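Local coordinates for protein bacteriophage virulence determinant (Salmonella enterica subsp. enterica serovar Typhimurium str. 14028S, PDB 6GGR) that is a zinc-binding phage-encoded virulence factor of the PipA family, probably a metalloprotease effector that cleaves NF-kappaB subunits of the host, at residues B[156-160]-B[161-165]. Numbering follows the deposited sequence.
Sequences QQFDT and TRSFI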
loop_
_atom_site.group_PDB
_atom_site.type_symbol
_atom_site.label_atom_id
_atom_site.label_comp_id
_atom_site.label_asym_id
_atom_site.label_seq_id
_atom_site.Cartn_x
_atom_site.Cartn_y
_atom_site.Cartn_z
ATOM N N GLN B 156 8.635 3.609 13.136
ATOM C CA GLN B 156 7.518 4.285 13.778
ATOM C C GLN B 156 6.215 3.772 13.186
ATOM O O GLN B 156 6.128 3.526 11.979
ATOM C CB GLN B 156 7.606 5.804 13.583
ATOM C CG GLN B 156 8.919 6.415 14.021
ATOM C CD GLN B 156 9.173 6.238 15.500
ATOM O OE1 GLN B 156 8.347 6.616 16.329
ATOM N NE2 GLN B 156 10.314 5.650 15.840
ATOM N N GLN B 157 5.207 3.615 14.037
ATOM C CA GLN B 157 3.883 3.245 13.558
ATOM C C GLN B 157 3.242 4.420 12.840
ATOM O O GLN B 157 3.333 5.566 13.290
ATOM C CB GLN B 157 2.979 2.823 14.715
ATOM C CG GLN B 157 3.443 1.614 15.491
ATOM C CD GLN B 157 2.333 1.019 16.337
ATOM O OE1 GLN B 157 1.174 1.420 16.231
ATOM N NE2 GLN B 157 2.682 0.056 17.181
ATOM N N PHE B 158 2.588 4.136 11.717
ATOM C CA PHE B 158 1.694 5.121 11.127
ATOM C C PHE B 158 0.534 5.385 12.077
ATOM O O PHE B 158 -0.022 4.457 12.671
ATOM C CB PHE B 158 1.153 4.629 9.786
ATOM C CG PHE B 158 2.078 4.856 8.624
ATOM C CD1 PHE B 158 2.263 6.123 8.110
ATOM C CD2 PHE B 158 2.725 3.793 8.018
ATOM C CE1 PHE B 158 3.097 6.336 7.032
ATOM C CE2 PHE B 158 3.559 3.998 6.936
ATOM C CZ PHE B 158 3.744 5.277 6.443
ATOM N N ASP B 159 0.173 6.653 12.226
ATOM C CA ASP B 159 -1.017 7.038 12.968
ATOM C C ASP B 159 -1.987 7.745 12.027
ATOM O O ASP B 159 -1.653 8.085 10.890
ATOM C CB ASP B 159 -0.665 7.930 14.167
ATOM C CG ASP B 159 -0.272 9.342 13.764
ATOM O OD1 ASP B 159 0.411 9.520 12.732
ATOM O OD2 ASP B 159 -0.657 10.282 14.490
ATOM N N THR B 160 -3.206 7.961 12.522
ATOM C CA THR B 160 -4.267 8.510 11.681
ATOM C C THR B 160 -3.847 9.842 11.073
ATOM O O THR B 160 -4.030 10.078 9.873
ATOM C CB THR B 160 -5.546 8.671 12.505
ATOM O OG1 THR B 160 -5.913 7.407 13.063
ATOM C CG2 THR B 160 -6.694 9.188 11.644
ATOM N N THR B 161 -3.275 10.728 11.887
ATOM C CA THR B 161 -2.913 12.054 11.396
ATOM C C THR B 161 -1.957 11.954 10.214
ATOM O O THR B 161 -2.225 12.503 9.138
ATOM C CB THR B 161 -2.304 12.882 12.523
ATOM O OG1 THR B 161 -3.212 12.916 13.630
ATOM C CG2 THR B 161 -2.030 14.313 12.053
ATOM N N ARG B 162 -0.841 11.237 10.388
ATOM C CA ARG B 162 0.128 11.107 9.303
ATOM C C ARG B 162 -0.506 10.473 8.071
ATOM O O ARG B 162 -0.307 10.947 6.948
ATOM C CB ARG B 162 1.338 10.288 9.757
ATOM C CG ARG B 162 2.427 10.188 8.689
ATOM C CD ARG B 162 3.720 9.562 9.216
ATOM N NE ARG B 162 4.471 10.456 10.101
ATOM C CZ ARG B 162 5.319 11.398 9.688
ATOM N NH1 ARG B 162 5.535 11.595 8.396
ATOM N NH2 ARG B 162 5.957 12.154 10.569
ATOM N N SER B 163 -1.271 9.397 8.257
ATOM C CA SER B 163 -1.860 8.710 7.111
ATOM C C SER B 163 -2.844 9.614 6.379
ATOM O O SER B 163 -2.846 9.680 5.145
ATOM C CB SER B 163 -2.548 7.425 7.565
ATOM O OG SER B 163 -1.660 6.596 8.290
ATOM N N PHE B 164 -3.696 10.315 7.130
ATOM C CA PHE B 164 -4.666 11.216 6.514
ATOM C C PHE B 164 -3.966 12.340 5.761
ATOM O O PHE B 164 -4.311 12.644 4.613
ATOM C CB PHE B 164 -5.600 11.781 7.586
ATOM C CG PHE B 164 -6.793 10.911 7.873
ATOM C CD1 PHE B 164 -6.641 9.565 8.162
ATOM C CD2 PHE B 164 -8.070 11.448 7.872
ATOM C CE1 PHE B 164 -7.738 8.772 8.427
ATOM C CE2 PHE B 164 -9.169 10.663 8.142
ATOM C CZ PHE B 164 -9.005 9.322 8.421
ATOM N N ILE B 165 -2.978 12.972 6.394
ATOM C CA ILE B 165 -2.280 14.089 5.756
ATOM C C ILE B 165 -1.511 13.607 4.533
ATOM O O ILE B 165 -1.477 14.282 3.497
ATOM C CB ILE B 165 -1.353 14.781 6.772
ATOM C CG1 ILE B 165 -2.173 15.430 7.896
ATOM C CG2 ILE B 165 -0.457 15.814 6.083
ATOM C CD1 ILE B 165 -3.169 16.481 7.430
HETATM O O HOH W 1 -3.071 10.556 15.065
HETATM O O HOH W 2 3.051 9.372 12.435
#
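Arg162 runs from the first turn of its helix past Asp159 and Phe158. Arg162 CB lies 3.2 Å from Asp159 OD1, CG nears the Phe158 ring and Arg162 CD lies obliquely to it, 3.9 Å from Phe158 CD1, and Arg162 NE donates to water 2 at 2.9 Å. That water, in the guanidinium plane, in turn donates to Asp159 OD1. With CG anti to the backbone N (chi1 -177°) and a bend at chi3, the chain reaches Asn192 through NH1 and Ser202 through NH2, while Tyr149 makes a cation-pi contact. Asp159 is the N-cap of helix 160-173, which carries His166 and His170, zinc-binding but metal-free here, spaced as in the HExxH motif of zinc metalloproteases, with glutamine in place of the glutamate in the deposited chain. Asp159 OD1 accepts from Arg162 N at 3.2 Å, the donor sitting above the carboxylate plane; OD2 bonds to His200 and, through water 1, to Thr161 OG1. Asp159 O accepts from Ser163 N at 3.0 Å in the first helical turn. Ser163 OG, close to Phe158 CB, bonds to a basic side chain on the chain of another protein. One residue after Asp159, Thr160 CG2 makes a CH-pi contact over a face of the Phe164 ring, 3.8 Å from its centroid.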